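Local coordinates for protein L544 (Acanthamoeba polyphaga mimivirus, PDB 4AMQ) that probably acts as a metal-dependent nucleotidyl transferase carried in the giant virus particle, with a possible role in transcription-coupled DNA repair, at residues K41-P46 with F212-R217; I99-V104 with L197-F202; R252-N257 with I370-D375. All coordinates share one frame; numbering follows the deposited sequence.

Contact 1. Residues K41-P46 with F212-R217; sequences KILVVP and FDIAVR. With MN (manganese (II) ion), chain C.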
loop_
_atom_site.group_PDB
_atom_site.type_symbol
_atom_site.label_atom_id
_atom_site.label_comp_id
_atom_site.label_asym_id
_atom_site.label_seq_id
_atom_site.Cartn_x
_atom_site.Cartn_y
_atom_site.Cartn_z
ATOM N N LYS A 41 15.509 -0.410 14.318
ATOM C CA LYS A 41 16.311 -1.065 13.300
ATOM C C LYS A 41 16.077 -0.481 11.904
ATOM O O LYS A 41 16.993 -0.438 11.082
ATOM C CB LYS A 41 16.031 -2.568 13.307
ATOM C CG LYS A 41 17.052 -3.395 12.558
ATOM C CD LYS A 41 17.482 -4.594 13.387
ATOM C CE LYS A 41 16.283 -5.390 13.870
ATOM N NZ LYS A 41 16.704 -6.577 14.668
ATOM N N ILE A 42 14.857 -0.019 11.643
ATOM C CA ILE A 42 14.491 0.419 10.298
ATOM C C ILE A 42 14.421 1.934 10.129
ATOM O O ILE A 42 14.418 2.434 9.001
ATOM C CB ILE A 42 13.148 -0.200 9.839
ATOM C CG1 ILE A 42 11.982 0.389 10.638
ATOM C CG2 ILE A 42 13.190 -1.712 9.965
ATOM C CD1 ILE A 42 10.616 -0.112 10.193
ATOM N N LEU A 43 14.354 2.664 11.238
ATOM C CA LEU A 43 14.297 4.125 11.173
ATOM C C LEU A 43 15.661 4.731 10.851
ATOM O O LEU A 43 16.697 4.198 11.245
ATOM C CB LEU A 43 13.757 4.710 12.480
ATOM C CG LEU A 43 12.276 4.493 12.797
ATOM C CD1 LEU A 43 11.954 4.967 14.203
ATOM C CD2 LEU A 43 11.392 5.193 11.777
ATOM N N VAL A 44 15.657 5.844 10.123
ATOM C CA VAL A 44 16.890 6.573 9.843
ATOM C C VAL A 44 17.423 7.222 11.121
ATOM O O VAL A 44 18.620 7.171 11.403
ATOM C CB VAL A 44 16.676 7.648 8.763
ATOM C CG1 VAL A 44 17.914 8.520 8.627
ATOM C CG2 VAL A 44 16.325 6.997 7.433
ATOM N N VAL A 45 16.522 7.837 11.883
ATOM C CA VAL A 45 16.832 8.322 13.223
ATOM C C VAL A 45 15.838 7.701 14.204
ATOM O O VAL A 45 14.645 7.992 14.152
ATOM C CB VAL A 45 16.772 9.863 13.307
ATOM C CG1 VAL A 45 17.044 10.335 14.726
ATOM C CG2 VAL A 45 17.771 10.480 12.349
ATOM N N PRO A 46 16.329 6.821 15.089
ATOM C CA PRO A 46 15.497 6.021 15.997
ATOM C C PRO A 46 14.869 6.809 17.145
ATOM O O PRO A 46 13.861 6.366 17.699
ATOM C CB PRO A 46 16.487 4.994 16.563
ATOM C CG PRO A 46 17.669 5.029 15.641
ATOM C CD PRO A 46 17.747 6.437 15.168
ATOM N N PHE A 212 5.826 -1.553 6.258
ATOM C CA PHE A 212 6.232 -0.396 7.041
ATOM C C PHE A 212 6.680 0.678 6.060
ATOM O O PHE A 212 7.687 0.512 5.371
ATOM C CB PHE A 212 7.390 -0.750 7.984
ATOM C CG PHE A 212 6.969 -1.494 9.223
ATOM C CD1 PHE A 212 6.564 -2.816 9.155
ATOM C CD2 PHE A 212 6.977 -0.867 10.459
ATOM C CE1 PHE A 212 6.176 -3.500 10.299
ATOM C CE2 PHE A 212 6.592 -1.546 11.606
ATOM C CZ PHE A 212 6.192 -2.863 11.525
ATOM N N ASP A 213 5.920 1.767 5.980
ATOM C CA ASP A 213 6.292 2.893 5.131
ATOM C C ASP A 213 6.858 4.034 5.972
ATOM O O ASP A 213 6.155 4.608 6.809
ATOM C CB ASP A 213 5.091 3.378 4.310
ATOM C CG ASP A 213 4.613 2.345 3.297
ATOM O OD1 ASP A 213 5.443 1.551 2.805
ATOM O OD2 ASP A 213 3.402 2.331 2.991
ATOM N N ILE A 214 8.129 4.358 5.748
ATOM C CA ILE A 214 8.797 5.421 6.494
ATOM C C ILE A 214 9.130 6.617 5.607
ATOM O O ILE A 214 10.027 6.545 4.766
ATOM C CB ILE A 214 10.113 4.933 7.134
ATOM C CG1 ILE A 214 9.924 3.566 7.802
ATOM C CG2 ILE A 214 10.642 5.975 8.120
ATOM C CD1 ILE A 214 8.812 3.531 8.830
ATOM N N ALA A 215 8.406 7.714 5.804
ATOM C CA ALA A 215 8.675 8.957 5.088
ATOM C C ALA A 215 9.815 9.703 5.768
ATOM O O ALA A 215 9.664 10.209 6.878
ATOM C CB ALA A 215 7.432 9.821 5.042
ATOM N N VAL A 216 10.958 9.765 5.099
ATOM C CA VAL A 216 12.137 10.395 5.672
ATOM C C VAL A 216 12.322 11.813 5.134
ATOM O O VAL A 216 12.663 12.006 3.968
ATOM C CB VAL A 216 13.398 9.564 5.395
ATOM C CG1 VAL A 216 14.620 10.241 5.989
ATOM C CG2 VAL A 216 13.233 8.154 5.955
ATOM N N ARG A 217 12.083 12.801 5.992
ATOM C CA ARG A 217 12.282 14.200 5.630
ATOM C C ARG A 217 13.674 14.650 6.050
ATOM O O ARG A 217 13.961 14.771 7.241
ATOM C CB ARG A 217 11.230 15.090 6.294
ATOM C CG ARG A 217 11.125 16.480 5.677
ATOM C CD ARG A 217 10.520 17.482 6.650
ATOM N NE ARG A 217 9.343 16.952 7.332
ATOM C CZ ARG A 217 8.099 17.050 6.874
ATOM N NH1 ARG A 217 7.860 17.660 5.719
ATOM N NH2 ARG A 217 7.093 16.536 7.569
HETATM MN MN MN C . 1.135 2.509 4.164
HETATM O O HOH W 1 0.252 1.325 2.070
#
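D213 gives its carboxylate oxygen OD2 to a manganese ion at 2.6 Å, while F212 and I214, its neighbours on the strand, face the other way and pack against I42 and L43. The metal also takes a water and oxygens of D66 and D68, so D213 supplies the carboxylate that comes from a second strand. Beta alternation separates the two roles: F212, I214 and V216 point toward segment 41-46, D213 away from it. A pair of aspartates two apart on one strand, joined by a third on the strand beside it, is the pattern of the polymerase beta-like nucleotidyltransferases and consistent with the name of this protein. The other face of strand 209-217 is closed by the C-terminal end of helix 28-42 and the loop after it, where L43 is the first residue to leave helical backbone angles. I42 carries CG1 between its backbone N and carbonyl carbon (chi1 70°), and the extended branch brings CD1 within 3.7 Å of CD2 of F212, oblique to the ring, and 4.3 Å from CD1 of I214. L43 brings CD2 to 3.8 Å from CG2 of I214. Beyond it, V44 CG2 meets V216 CG2 at 3.6 Å, the two side chains crossing at about a right angle. No hydrogen bond spans the two segments; the carbonyl of V44 is taken instead by R85 NE of helix 82-93.

Contact 2. Residues I99-V104 with L197-F202; sequences IKLIYV and LLLQYF. With MG (magnesium ion), chain D.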
loop_
_atom_site.group_PDB
_atom_site.type_symbol
_atom_site.label_atom_id
_atom_site.label_comp_id
_atom_site.label_asym_id
_atom_site.label_seq_id
_atom_site.Cartn_x
_atom_site.Cartn_y
_atom_site.Cartn_z
ATOM N N ILE A 99 13.385 -8.622 7.904
ATOM C CA ILE A 99 13.217 -7.282 7.354
ATOM C C ILE A 99 13.760 -7.154 5.943
ATOM O O ILE A 99 14.915 -7.466 5.684
ATOM C CB ILE A 99 13.932 -6.230 8.218
ATOM C CG1 ILE A 99 13.355 -6.216 9.635
ATOM C CG2 ILE A 99 13.829 -4.853 7.571
ATOM C CD1 ILE A 99 14.042 -5.228 10.553
ATOM N N LYS A 100 12.927 -6.672 5.032
ATOM C CA LYS A 100 13.385 -6.408 3.681
ATOM C C LYS A 100 12.999 -4.996 3.266
ATOM O O LYS A 100 11.839 -4.605 3.373
ATOM C CB LYS A 100 12.805 -7.438 2.704
ATOM C CG LYS A 100 13.591 -7.573 1.405
ATOM C CD LYS A 100 12.952 -8.589 0.461
ATOM C CE LYS A 100 12.991 -10.000 1.032
ATOM N NZ LYS A 100 14.376 -10.549 1.104
ATOM N N LEU A 101 13.978 -4.223 2.809
ATOM C CA LEU A 101 13.695 -2.926 2.224
ATOM C C LEU A 101 13.446 -3.104 0.731
ATOM O O LEU A 101 14.385 -3.284 -0.039
ATOM C CB LEU A 101 14.855 -1.960 2.463
ATOM C CG LEU A 101 14.717 -0.584 1.808
ATOM C CD1 LEU A 101 13.401 0.071 2.193
ATOM C CD2 LEU A 101 15.893 0.307 2.188
ATOM N N ILE A 102 12.177 -3.067 0.332
ATOM C CA ILE A 102 11.794 -3.318 -1.057
ATOM C C ILE A 102 12.093 -2.137 -1.977
ATOM O O ILE A 102 12.731 -2.293 -3.014
ATOM C CB ILE A 102 10.296 -3.669 -1.180
ATOM C CG1 ILE A 102 9.976 -4.948 -0.403
ATOM C CG2 ILE A 102 9.907 -3.826 -2.644
ATOM C CD1 ILE A 102 10.675 -6.178 -0.929
ATOM N N TYR A 103 11.620 -0.956 -1.601
ATOM C CA TYR A 103 11.833 0.224 -2.429
ATOM C C TYR A 103 12.276 1.421 -1.611
ATOM O O TYR A 103 11.812 1.629 -0.490
ATOM C CB TYR A 103 10.556 0.620 -3.174
ATOM C CG TYR A 103 10.040 -0.380 -4.182
ATOM C CD1 TYR A 103 10.820 -0.786 -5.259
ATOM C CD2 TYR A 103 8.752 -0.888 -4.075
ATOM C CE1 TYR A 103 10.337 -1.692 -6.186
ATOM C CE2 TYR A 103 8.262 -1.788 -4.996
ATOM C CZ TYR A 103 9.055 -2.187 -6.048
ATOM O OH TYR A 103 8.555 -3.082 -6.960
ATOM N N VAL A 104 13.173 2.206 -2.191
ATOM C CA VAL A 104 13.431 3.555 -1.717
ATOM C C VAL A 104 12.876 4.500 -2.770
ATOM O O VAL A 104 13.364 4.535 -3.902
ATOM C CB VAL A 104 14.931 3.818 -1.517
ATOM C CG1 VAL A 104 15.170 5.286 -1.201
ATOM C CG2 VAL A 104 15.479 2.936 -0.406
ATOM N N LEU A 197 12.373 11.274 1.151
ATOM C CA LEU A 197 12.390 9.969 0.501
ATOM C C LEU A 197 11.545 8.985 1.302
ATOM O O LEU A 197 11.358 9.153 2.510
ATOM C CB LEU A 197 13.822 9.454 0.321
ATOM C CG LEU A 197 14.692 9.228 1.558
ATOM C CD1 LEU A 197 14.402 7.869 2.180
ATOM C CD2 LEU A 197 16.166 9.337 1.193
ATOM N N LEU A 198 11.020 7.968 0.626
ATOM C CA LEU A 198 10.159 6.989 1.283
ATOM C C LEU A 198 10.826 5.624 1.313
ATOM O O LEU A 198 11.247 5.114 0.271
ATOM C CB LEU A 198 8.809 6.887 0.562
ATOM C CG LEU A 198 7.765 5.933 1.151
ATOM C CD1 LEU A 198 7.202 6.499 2.441
ATOM C CD2 LEU A 198 6.641 5.672 0.158
ATOM N N LEU A 199 10.935 5.048 2.508
ATOM C CA LEU A 199 11.440 3.690 2.666
ATOM C C LEU A 199 10.266 2.718 2.739
ATOM O O LEU A 199 9.446 2.792 3.657
ATOM C CB LEU A 199 12.290 3.576 3.934
ATOM C CG LEU A 199 13.495 4.511 4.071
ATOM C CD1 LEU A 199 14.152 4.360 5.441
ATOM C CD2 LEU A 199 14.503 4.263 2.960
ATOM N N GLN A 200 10.173 1.811 1.773
ATOM C CA GLN A 200 9.091 0.830 1.776
ATOM C C GLN A 200 9.574 -0.540 2.230
ATOM O O GLN A 200 10.196 -1.280 1.468
ATOM C CB GLN A 200 8.416 0.740 0.408
ATOM C CG GLN A 200 7.503 1.919 0.109
ATOM C CD GLN A 200 6.691 1.723 -1.152
ATOM O OE1 GLN A 200 7.104 1.011 -2.065
ATOM N NE2 GLN A 200 5.521 2.350 -1.204
ATOM N N TYR A 201 9.279 -0.867 3.481
ATOM C CA TYR A 201 9.717 -2.121 4.069
ATOM C C TYR A 201 8.596 -3.148 4.055
ATOM O O TYR A 201 7.413 -2.801 4.019
ATOM C CB TYR A 201 10.133 -1.913 5.531
ATOM C CG TYR A 201 11.415 -1.139 5.779
ATOM C CD1 TYR A 201 12.650 -1.775 5.753
ATOM C CD2 TYR A 201 11.384 0.215 6.098
ATOM C CE1 TYR A 201 13.819 -1.082 6.005
ATOM C CE2 TYR A 201 12.552 0.920 6.355
ATOM C CZ TYR A 201 13.766 0.265 6.307
ATOM O OH TYR A 201 14.934 0.956 6.561
ATOM N N PHE A 202 8.980 -4.417 4.084
ATOM C CA PHE A 202 8.082 -5.467 4.537
ATOM C C PHE A 202 8.768 -6.219 5.671
ATOM O O PHE A 202 9.938 -6.581 5.577
ATOM C CB PHE A 202 7.637 -6.377 3.388
ATOM C CG PHE A 202 6.498 -5.809 2.597
ATOM C CD1 PHE A 202 5.188 -6.031 2.993
ATOM C CD2 PHE A 202 6.734 -5.010 1.487
ATOM C CE1 PHE A 202 4.129 -5.492 2.283
ATOM C CE2 PHE A 202 5.683 -4.469 0.771
ATOM C CZ PHE A 202 4.376 -4.711 1.171
HETATM MG MG MG D . 16.611 -8.832 4.554
HETATM O O HOH W 2 15.085 -10.690 4.080
HETATM O O HOH W 3 17.403 -7.656 2.423
#
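The carbonyl oxygen of Q200 receives two neighbouring amides of the facing strand: I102 N at 2.9 Å and, by a weak bond, Y103 N at 3.4 Å. Q200 N answers with a nearly straight bond of 2.8 Å to Y103 O. Toward the start of strand 99-108, K100 and F202 exchange a reciprocal pair of backbone bonds. Because I102 and Y103 both face Q200, the pairing slips by one residue, and I102 takes the near-helical backbone angles usual for the first bulge residue. Side chains follow the register. With CG swung opposite the backbone N (chi1 176°), L101 can lay CD1 over the face of the Y201 ring, 4.0 Å from its centroid and 9° off the normal; V104 and L199 run side by side on the same face. On the other face the OE1 of Q200 reaches the edge of the Y103 ring, 3.2 Å from CD2. From the bulge, I102 CG1 meets the edge of the F202 ring, near its plane. Further out, helix 82-93 covers I99, L101 and Y201, and helix 274-292 of the helical region meets I102, Y103 and F202. At the strand start, I99 O binds magnesium at 2.5 Å along with D96 O, and K100 NZ donates to a water on that ion. The whole is a classic beta bulge between antiparallel strands of a nucleotidyltransferase sheet.

Contact 3. Residues R252-N257 with I370-D375; sequences RFYFKN and IIPKED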
loop_
_atom_site.group_PDB
_atom_site.type_symbol
_atom_site.label_atom_id
_atom_site.label_comp_id
_atom_site.label_asym_id
_atom_site.label_seq_id
_atom_site.Cartn_x
_atom_site.Cartn_y
_atom_site.Cartn_z
ATOM N N ARG A 252 -16.924 8.701 7.146
ATOM C CA ARG A 252 -16.232 8.773 8.427
ATOM C C ARG A 252 -15.504 10.107 8.565
ATOM O O ARG A 252 -15.463 10.693 9.645
ATOM C CB ARG A 252 -15.259 7.601 8.603
ATOM C CG ARG A 252 -14.509 7.624 9.934
ATOM C CD ARG A 252 -13.717 6.345 10.167
ATOM N NE ARG A 252 -12.724 6.108 9.123
ATOM C CZ ARG A 252 -11.903 5.063 9.092
ATOM N NH1 ARG A 252 -11.950 4.145 10.051
ATOM N NH2 ARG A 252 -11.034 4.935 8.099
ATOM N N PHE A 253 -14.935 10.589 7.466
ATOM C CA PHE A 253 -14.291 11.891 7.473
ATOM C C PHE A 253 -15.326 12.989 7.709
ATOM O O PHE A 253 -15.101 13.904 8.500
ATOM C CB PHE A 253 -13.538 12.143 6.165
ATOM C CG PHE A 253 -12.833 13.472 6.122
ATOM C CD1 PHE A 253 -11.556 13.611 6.641
ATOM C CD2 PHE A 253 -13.453 14.585 5.569
ATOM C CE1 PHE A 253 -10.905 14.836 6.609
ATOM C CE2 PHE A 253 -12.810 15.809 5.531
ATOM C CZ PHE A 253 -11.531 15.935 6.051
ATOM N N TYR A 254 -16.463 12.886 7.030
ATOM C CA TYR A 254 -17.523 13.881 7.164
ATOM C C TYR A 254 -17.991 13.997 8.612
ATOM O O TYR A 254 -18.199 15.099 9.118
ATOM C CB TYR A 254 -18.707 13.541 6.255
ATOM C CG TYR A 254 -19.816 14.575 6.276
ATOM C CD1 TYR A 254 -20.834 14.511 7.218
ATOM C CD2 TYR A 254 -19.843 15.613 5.352
ATOM C CE1 TYR A 254 -21.850 15.453 7.242
ATOM C CE2 TYR A 254 -20.853 16.561 5.367
ATOM C CZ TYR A 254 -21.852 16.477 6.313
ATOM O OH TYR A 254 -22.857 17.418 6.330
ATOM N N PHE A 255 -18.143 12.855 9.278
ATOM C CA PHE A 255 -18.669 12.821 10.638
ATOM C C PHE A 255 -17.580 12.728 11.702
ATOM O O PHE A 255 -17.862 12.355 12.841
ATOM C CB PHE A 255 -19.630 11.640 10.809
ATOM C CG PHE A 255 -20.926 11.793 10.065
ATOM C CD1 PHE A 255 -21.920 12.634 10.545
ATOM C CD2 PHE A 255 -21.161 11.085 8.899
ATOM C CE1 PHE A 255 -23.118 12.775 9.869
ATOM C CE2 PHE A 255 -22.359 11.221 8.216
ATOM C CZ PHE A 255 -23.338 12.068 8.704
ATOM N N LYS A 256 -16.344 13.063 11.343
ATOM C CA LYS A 256 -15.216 12.854 12.254
ATOM C C LYS A 256 -15.399 13.586 13.586
ATOM O O LYS A 256 -14.937 13.118 14.628
ATOM C CB LYS A 256 -13.894 13.273 11.603
ATOM C CG LYS A 256 -13.589 14.755 11.743
ATOM C CD LYS A 256 -13.400 15.423 10.397
ATOM C CE LYS A 256 -11.945 15.396 9.975
ATOM N NZ LYS A 256 -11.089 16.080 10.985
ATOM N N ASN A 257 -16.075 14.732 13.547
ATOM C CA ASN A 257 -16.266 15.547 14.743
ATOM C C ASN A 257 -17.599 15.303 15.437
ATOM O O ASN A 257 -17.963 16.019 16.372
ATOM C CB ASN A 257 -16.099 17.032 14.417
ATOM C CG ASN A 257 -14.681 17.382 14.026
ATOM O OD1 ASN A 257 -13.731 16.722 14.449
ATOM N ND2 ASN A 257 -14.529 18.418 13.212
ATOM N N ILE A 370 -28.253 10.673 6.572
ATOM C CA ILE A 370 -28.102 11.577 7.703
ATOM C C ILE A 370 -27.591 12.928 7.213
ATOM O O ILE A 370 -27.791 13.957 7.858
ATOM C CB ILE A 370 -27.159 10.989 8.770
ATOM C CG1 ILE A 370 -27.781 9.731 9.380
ATOM C CG2 ILE A 370 -26.870 12.008 9.857
ATOM C CD1 ILE A 370 -27.011 9.172 10.554
ATOM N N ILE A 371 -26.938 12.907 6.057
ATOM C CA ILE A 371 -26.462 14.121 5.403
ATOM C C ILE A 371 -27.571 14.725 4.544
ATOM O O ILE A 371 -28.349 13.994 3.933
ATOM C CB ILE A 371 -25.231 13.820 4.522
ATOM C CG1 ILE A 371 -24.087 13.268 5.377
ATOM C CG2 ILE A 371 -24.789 15.058 3.759
ATOM C CD1 ILE A 371 -22.870 12.840 4.586
ATOM N N PRO A 372 -27.667 16.066 4.519
ATOM C CA PRO A 372 -28.676 16.753 3.697
ATOM C C PRO A 372 -28.440 16.575 2.193
ATOM O O PRO A 372 -27.320 16.800 1.731
ATOM C CB PRO A 372 -28.493 18.226 4.082
ATOM C CG PRO A 372 -27.836 18.195 5.434
ATOM C CD PRO A 372 -26.938 16.997 5.399
ATOM N N LYS A 373 -29.482 16.200 1.451
ATOM C CA LYS A 373 -29.377 15.924 0.015
ATOM C C LYS A 373 -28.551 16.955 -0.763
ATOM O O LYS A 373 -27.829 16.603 -1.703
ATOM C CB LYS A 373 -30.774 15.793 -0.606
ATOM C CG LYS A 373 -30.787 15.636 -2.132
ATOM C CD LYS A 373 -30.207 14.297 -2.572
ATOM C CE LYS A 373 -30.062 14.212 -4.089
ATOM N NZ LYS A 373 -28.640 14.030 -4.506
ATOM N N GLU A 374 -28.660 18.221 -0.366
ATOM C CA GLU A 374 -27.932 19.295 -1.028
ATOM C C GLU A 374 -26.428 19.132 -0.838
ATOM O O GLU A 374 -25.643 19.395 -1.750
ATOM C CB GLU A 374 -28.381 20.653 -0.489
ATOM C CG GLU A 374 -28.309 20.772 1.032
ATOM C CD GLU A 374 -28.311 22.212 1.509
ATOM O OE1 GLU A 374 -27.901 23.098 0.728
ATOM O OE2 GLU A 374 -28.716 22.461 2.665
ATOM N N ASP A 375 -26.033 18.697 0.354
ATOM C CA ASP A 375 -24.624 18.525 0.681
ATOM C C ASP A 375 -24.120 17.143 0.282
ATOM O O ASP A 375 -22.928 16.952 0.050
ATOM C CB ASP A 375 -24.398 18.722 2.183
ATOM C CG ASP A 375 -24.869 20.075 2.676
ATOM O OD1 ASP A 375 -24.978 21.003 1.849
ATOM O OD2 ASP A 375 -25.114 20.213 3.894
#
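F255 is the first residue after helix 248-254 to leave helical backbone angles, and the chain there approaches a turn leading into 373-375, with the CA atoms of Y254 and I371 9.1 Å apart, a spacing that side chains alone bridge. I371 does most of the bridging. Its CD1 sits over the centre of the Y254 ring, 3.8 Å from the centroid and 13° off the normal, a CH-pi contact, while CG1 lies 3.6 Å from CE1 of the same ring. That CG1 also comes 3.6 Å from CZ of F255, so a single methylene lies against both aromatic groups. They are turned into each other: Y254 CD1 lies over the middle of the F255 ring, and the edge of Y254 is directed at F255 CG. The first torsions differ, with Y254 CG opposite its backbone N (chi1 -177°) and F255 CG opposite its carbonyl carbon (chi1 -70°), and in this way two consecutive residues bring their rings together against the same isoleucine. I370 adds a second touch, its CG2 standing 3.7 Å from F255 CZ. This is helix-end packing within the helical domain: the residues after the long helix 334-368 meet the end of a helix more than a hundred residues earlier, and I261 of helix 259-272 touches both F255 and I370. Within each segment a backbone bond closes a turn: K256 N to F253 O, and D375 N to P372 O at 2.7 Å. No hydrogen bond crosses the contact; Y254 OH stays 4.3 Å from D375 OD2, too far for one. Y254 also touches C380, which forms a disulfide with C379, and salt bridges from R252 to E266 and E270 tie helix 259-272 to helix 248-254.

Overall arrangement
Contacts 1 and 2 lie in one sheet, and contact 1 carries a ligand of its manganese site. Their centres are 9 Å apart, and strands 196-204 and 209-217 are sheet neighbours, joined by probable backbone bonds V216 N to L197 O (2.7 Å) and F212 O to Y201 N (2.8 Å). Along the chain, contact 2 is nested inside the loop closed by contact 1. The manganese-binding D213 of contact 1 packs on Q200 of contact 2, whose side chain lies about 7 Å from a manganese ion. Contact 3 belongs to the helical domain, its centre about 36 and 37 Å from those of contacts 1 and 2, with no touch to either.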